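Local coordinates for protein BlEst2 (Bacillus licheniformis, PDB 6WPX) that probably hydrolyses ester bonds as an alpha/beta-hydrolase-clan lipase or esterase, made as a propeptide form whose C-terminal domain is autoinhibitory, at residues R301-E313 with G455-I467. Numbering follows the deposited sequence.
Sequences REEEFAVEKGVKE and GKTADNSPFNRTI
Strand 301-307 crosses strand 462-467 at 115°, their axes 5.3 Å apart at the closest point, and Glu308 lies across from Ser461; side-chain and side-chain-to-backbone bonds and two waters join the two segments. Asn464 reaches across to the backbone of Ala306: its OD1 takes the N-H of Ala306 in a nearly straight bond (2.8 Å), the donor tilted from the carbonyl plane, while ND2 makes a weak bond to Ala306 O. The methyl of Ala306 lies against Asn464 OD1 and Pro462 O, with Pro462 CB a looser apolar neighbour. Arg465 meets Glu308 end-on, NH1 to OE1 (3.1 Å) and NH2 to OE2 (2.7 Å), both on the syn sides but somewhat out of the carboxylate plane, in keeping with the 31° between the two planes. Glu308 bends at chi2 (-87°), which turns its carboxylate toward the arginine while its CB packs on Thr457 CG2. NH1 of Arg465 also bonds its neighbour's carbonyl, Asn464 O, fixing the guanidinium further. An alanine in place of Arg465 is likely to leave the buried carboxylate of Glu308 without its countercharge and Asn464 O without this donor. One water bridges Ala306 O, Glu308 OE1 and Asn464 N; a second links Val307 O to Pro462 O. Beyond the strand, Lys309 N donates to Ser461 OG (3.0 Å), whose hydroxyl in turn donates to Asp459 OD1. The aliphatic chain of Lys309 runs extended over that carboxylate, and NZ weakly reaches Asp459 O. The contact thus joins an edge strand of one antiparallel sheet, paired with strand 365-372, to the 445-456/462-473 hairpin of another, whose connection holds the type I turn Thr457-Asn460. Phe385 adds a cation-pi contact to Arg465, Ser387 bonds Glu308 OE2, and Leu389 of helix 389-397 packs against both ion-pair partners.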
loop_
_atom_site.group_PDB
_atom_site.type_symbol
_atom_site.label_atom_id
_atom_site.label_comp_id
_atom_site.label_asym_id
_atom_site.label_seq_id
_atom_site.Cartn_x
_atom_site.Cartn_y
_atom_site.Cartn_z
ATOM N N ARG A 301 -1.129 -8.705 -27.142
ATOM C CA ARG A 301 -2.261 -8.838 -26.243
ATOM C C ARG A 301 -3.050 -7.559 -26.320
ATOM O O ARG A 301 -2.503 -6.469 -26.119
ATOM C CB ARG A 301 -1.842 -9.113 -24.786
ATOM C CG ARG A 301 -3.026 -9.184 -23.795
ATOM C CD ARG A 301 -3.785 -10.484 -23.981
ATOM N NE ARG A 301 -4.756 -10.763 -22.933
ATOM C CZ ARG A 301 -4.671 -11.771 -22.074
ATOM N NH1 ARG A 301 -3.621 -12.582 -22.091
ATOM N NH2 ARG A 301 -5.618 -11.956 -21.167
ATOM N N GLU A 302 -4.341 -7.698 -26.584
ATOM C CA GLU A 302 -5.234 -6.552 -26.623
ATOM C C GLU A 302 -6.286 -6.722 -25.552
ATOM O O GLU A 302 -6.764 -7.837 -25.325
ATOM C CB GLU A 302 -5.870 -6.373 -28.001
ATOM C CG GLU A 302 -4.857 -6.228 -29.133
ATOM C CD GLU A 302 -5.389 -5.792 -30.489
ATOM O OE1 GLU A 302 -4.692 -4.984 -31.138
ATOM O OE2 GLU A 302 -6.451 -6.284 -30.937
ATOM N N GLU A 303 -6.628 -5.617 -24.881
ATOM C CA GLU A 303 -7.670 -5.585 -23.855
ATOM C C GLU A 303 -8.598 -4.433 -24.138
ATOM O O GLU A 303 -8.162 -3.279 -24.173
ATOM C CB GLU A 303 -7.080 -5.439 -22.422
ATOM C CG GLU A 303 -6.413 -6.695 -21.891
ATOM C CD GLU A 303 -7.285 -7.910 -21.615
ATOM O OE1 GLU A 303 -6.697 -8.983 -21.347
ATOM O OE2 GLU A 303 -8.532 -7.815 -21.703
ATOM N N GLU A 304 -9.863 -4.743 -24.357
ATOM C CA GLU A 304 -10.859 -3.709 -24.598
ATOM C C GLU A 304 -11.380 -3.213 -23.262
ATOM O O GLU A 304 -11.322 -3.926 -22.268
ATOM C CB GLU A 304 -12.028 -4.241 -25.435
ATOM C CG GLU A 304 -11.676 -4.484 -26.890
ATOM C CD GLU A 304 -12.859 -4.878 -27.755
ATOM O OE1 GLU A 304 -13.889 -5.338 -27.213
ATOM O OE2 GLU A 304 -12.751 -4.730 -28.991
ATOM N N PHE A 305 -11.857 -1.991 -23.232
ATOM C CA PHE A 305 -12.473 -1.431 -22.039
ATOM C C PHE A 305 -13.421 -0.324 -22.435
ATOM O O PHE A 305 -13.122 0.466 -23.323
ATOM C CB PHE A 305 -11.456 -0.984 -20.965
ATOM C CG PHE A 305 -10.589 0.209 -21.285
ATOM C CD1 PHE A 305 -9.396 0.055 -21.988
ATOM C CD2 PHE A 305 -10.928 1.474 -20.832
ATOM C CE1 PHE A 305 -8.580 1.156 -22.271
ATOM C CE2 PHE A 305 -10.116 2.582 -21.118
ATOM C CZ PHE A 305 -8.939 2.414 -21.820
ATOM N N ALA A 306 -14.565 -0.285 -21.771
ATOM C CA ALA A 306 -15.589 0.718 -21.948
ATOM C C ALA A 306 -15.203 1.977 -21.180
ATOM O O ALA A 306 -14.664 1.915 -20.064
ATOM C CB ALA A 306 -16.923 0.196 -21.427
ATOM N N VAL A 307 -15.486 3.122 -21.791
ATOM C CA VAL A 307 -15.347 4.422 -21.148
ATOM C C VAL A 307 -16.736 5.004 -21.318
ATOM O O VAL A 307 -17.173 5.225 -22.449
ATOM C CB VAL A 307 -14.248 5.342 -21.733
ATOM C CG1 VAL A 307 -14.363 6.769 -21.162
ATOM C CG2 VAL A 307 -12.856 4.771 -21.458
ATOM N N GLU A 308 -17.443 5.203 -20.209
ATOM C CA GLU A 308 -18.781 5.776 -20.234
ATOM C C GLU A 308 -18.735 7.276 -20.627
ATOM O O GLU A 308 -17.660 7.887 -20.677
ATOM C CB GLU A 308 -19.483 5.558 -18.873
ATOM C CG GLU A 308 -18.922 6.367 -17.715
ATOM C CD GLU A 308 -17.763 5.747 -16.951
ATOM O OE1 GLU A 308 -17.173 4.747 -17.424
ATOM O OE2 GLU A 308 -17.422 6.297 -15.879
ATOM N N LYS A 309 -19.895 7.863 -20.913
ATOM C CA LYS A 309 -20.004 9.294 -21.221
ATOM C C LYS A 309 -19.732 10.068 -19.937
ATOM O O LYS A 309 -20.017 9.555 -18.854
ATOM C CB LYS A 309 -21.426 9.637 -21.740
ATOM C CG LYS A 309 -21.756 9.089 -23.121
ATOM C CD LYS A 309 -23.133 9.529 -23.598
ATOM C CE LYS A 309 -23.646 8.637 -24.702
ATOM N NZ LYS A 309 -25.034 8.991 -25.098
ATOM N N GLY A 310 -19.205 11.289 -20.062
ATOM C CA GLY A 310 -18.972 12.169 -18.922
ATOM C C GLY A 310 -17.747 11.902 -18.074
ATOM O O GLY A 310 -17.667 12.376 -16.933
ATOM N N VAL A 311 -16.757 11.184 -18.627
ATOM C CA VAL A 311 -15.531 10.910 -17.865
ATOM C C VAL A 311 -14.615 12.122 -17.999
ATOM O O VAL A 311 -14.333 12.566 -19.114
ATOM C CB VAL A 311 -14.851 9.564 -18.276
ATOM C CG1 VAL A 311 -13.517 9.362 -17.554
ATOM C CG2 VAL A 311 -15.764 8.389 -17.996
ATOM N N LYS A 312 -14.143 12.642 -16.861
ATOM C CA LYS A 312 -13.264 13.804 -16.815
ATOM C C LYS A 312 -11.834 13.418 -17.182
ATOM O O LYS A 312 -11.127 14.189 -17.838
ATOM C CB LYS A 312 -13.326 14.446 -15.421
ATOM C CG LYS A 312 -12.761 15.863 -15.341
ATOM C CD LYS A 312 -13.632 16.906 -16.050
ATOM C CE LYS A 312 -13.171 18.310 -15.753
ATOM N NZ LYS A 312 -13.587 18.752 -14.395
ATOM N N GLU A 313 -11.422 12.206 -16.774
ATOM C CA GLU A 313 -10.084 11.695 -17.000
ATOM C C GLU A 313 -10.025 10.209 -16.779
ATOM O O GLU A 313 -10.695 9.669 -15.906
ATOM C CB GLU A 313 -9.086 12.359 -16.019
ATOM C CG GLU A 313 -7.623 12.115 -16.363
ATOM C CD GLU A 313 -6.586 12.733 -15.445
ATOM O OE1 GLU A 313 -6.839 12.837 -14.225
ATOM O OE2 GLU A 313 -5.488 13.065 -15.944
ATOM N N GLY A 455 -22.366 -3.112 -17.214
ATOM C CA GLY A 455 -23.728 -2.666 -17.454
ATOM C C GLY A 455 -23.759 -1.376 -18.238
ATOM O O GLY A 455 -22.801 -1.028 -18.928
ATOM N N LYS A 456 -24.860 -0.646 -18.114
ATOM C CA LYS A 456 -25.082 0.608 -18.809
ATOM C C LYS A 456 -25.327 1.708 -17.808
ATOM O O LYS A 456 -25.896 1.439 -16.749
ATOM C CB LYS A 456 -26.320 0.470 -19.701
ATOM C CG LYS A 456 -26.032 0.141 -21.156
ATOM C CD LYS A 456 -27.333 -0.215 -21.912
ATOM C CE LYS A 456 -28.415 0.842 -21.820
ATOM N NZ LYS A 456 -29.671 0.444 -22.504
ATOM N N THR A 457 -24.941 2.951 -18.156
ATOM C CA THR A 457 -25.204 4.136 -17.323
ATOM C C THR A 457 -26.614 4.678 -17.661
ATOM O O THR A 457 -27.274 4.132 -18.555
ATOM C CB THR A 457 -24.100 5.211 -17.511
ATOM O OG1 THR A 457 -24.239 5.822 -18.796
ATOM C CG2 THR A 457 -22.686 4.647 -17.349
ATOM N N ALA A 458 -27.058 5.764 -16.986
ATOM C CA ALA A 458 -28.352 6.406 -17.256
ATOM C C ALA A 458 -28.475 6.976 -18.678
ATOM O O ALA A 458 -29.581 7.013 -19.216
ATOM C CB ALA A 458 -28.616 7.496 -16.235
ATOM N N ASP A 459 -27.354 7.399 -19.283
ATOM C CA ASP A 459 -27.320 7.935 -20.676
ATOM C C ASP A 459 -27.043 6.846 -21.722
ATOM O O ASP A 459 -26.637 7.212 -22.820
ATOM C CB ASP A 459 -26.342 9.093 -20.864
ATOM C CG ASP A 459 -24.887 8.749 -20.595
ATOM O OD1 ASP A 459 -24.341 7.860 -21.289
ATOM O OD2 ASP A 459 -24.321 9.383 -19.710
ATOM N N ASN A 460 -27.189 5.583 -21.335
ATOM C CA ASN A 460 -27.065 4.353 -22.149
ATOM C C ASN A 460 -25.640 3.897 -22.529
ATOM O O ASN A 460 -25.500 2.860 -23.191
ATOM C CB ASN A 460 -27.913 4.427 -23.420
ATOM C CG ASN A 460 -29.382 4.493 -23.157
ATOM O OD1 ASN A 460 -29.961 3.603 -22.530
ATOM N ND2 ASN A 460 -30.027 5.509 -23.703
ATOM N N SER A 461 -24.591 4.618 -22.101
ATOM C CA SER A 461 -23.245 4.197 -22.466
ATOM C C SER A 461 -22.762 3.015 -21.591
ATOM O O SER A 461 -22.956 3.054 -20.372
ATOM C CB SER A 461 -22.276 5.374 -22.406
ATOM O OG SER A 461 -22.212 5.925 -21.102
ATOM N N PRO A 462 -22.157 1.955 -22.182
ATOM C CA PRO A 462 -21.624 0.855 -21.352
ATOM C C PRO A 462 -20.530 1.333 -20.377
ATOM O O PRO A 462 -19.855 2.341 -20.623
ATOM C CB PRO A 462 -21.022 -0.111 -22.383
ATOM C CG PRO A 462 -21.659 0.255 -23.687
ATOM C CD PRO A 462 -21.859 1.732 -23.613
ATOM N N PHE A 463 -20.419 0.643 -19.264
ATOM C CA PHE A 463 -19.360 0.920 -18.269
ATOM C C PHE A 463 -18.794 -0.415 -17.795
ATOM O O PHE A 463 -19.431 -1.436 -17.975
ATOM C CB PHE A 463 -19.887 1.703 -17.061
ATOM C CG PHE A 463 -20.698 0.907 -16.078
ATOM C CD1 PHE A 463 -20.090 0.193 -15.069
ATOM C CD2 PHE A 463 -22.076 0.872 -16.153
ATOM C CE1 PHE A 463 -20.834 -0.537 -14.169
ATOM C CE2 PHE A 463 -22.817 0.128 -15.257
ATOM C CZ PHE A 463 -22.199 -0.583 -14.274
ATOM N N ASN A 464 -17.632 -0.339 -17.166
ATOM C CA ASN A 464 -16.920 -1.494 -16.580
ATOM C C ASN A 464 -16.080 -1.006 -15.381
ATOM O O ASN A 464 -15.428 -0.004 -15.517
ATOM C CB ASN A 464 -16.178 -2.352 -17.618
ATOM C CG ASN A 464 -15.259 -1.596 -18.553
ATOM O OD1 ASN A 464 -15.018 -2.014 -19.670
ATOM N ND2 ASN A 464 -14.720 -0.490 -18.097
ATOM N N ARG A 465 -16.156 -1.712 -14.261
ATOM C CA ARG A 465 -15.303 -1.451 -13.078
ATOM C C ARG A 465 -14.955 -2.792 -12.449
ATOM O O ARG A 465 -15.696 -3.729 -12.625
ATOM C CB ARG A 465 -15.914 -0.514 -12.034
ATOM C CG ARG A 465 -16.195 0.892 -12.522
ATOM C CD ARG A 465 -14.995 1.732 -12.849
ATOM N NE ARG A 465 -15.290 3.146 -12.900
ATOM C CZ ARG A 465 -15.798 3.780 -13.935
ATOM N NH1 ARG A 465 -16.069 3.134 -15.050
ATOM N NH2 ARG A 465 -16.020 5.073 -13.861
ATOM N N THR A 466 -13.870 -2.808 -11.711
ATOM C CA THR A 466 -13.366 -3.977 -11.005
ATOM C C THR A 466 -13.147 -3.577 -9.560
ATOM O O THR A 466 -12.360 -2.671 -9.281
ATOM C CB THR A 466 -12.061 -4.473 -11.621
ATOM O OG1 THR A 466 -12.161 -4.494 -13.042
ATOM C CG2 THR A 466 -11.690 -5.845 -11.109
ATOM N N ILE A 467 -13.847 -4.246 -8.649
ATOM C CA ILE A 467 -13.741 -3.988 -7.216
ATOM C C ILE A 467 -12.924 -5.095 -6.613
ATOM O O ILE A 467 -13.188 -6.261 -6.875
ATOM C CB ILE A 467 -15.149 -3.883 -6.557
ATOM C CG1 ILE A 467 -15.964 -2.738 -7.234
ATOM C CG2 ILE A 467 -15.053 -3.696 -5.003
ATOM C CD1 ILE A 467 -17.385 -2.615 -6.804
HETATM O O HOH W 1 -16.456 2.126 -18.075
HETATM O O HOH W 2 -19.008 3.471 -23.183
#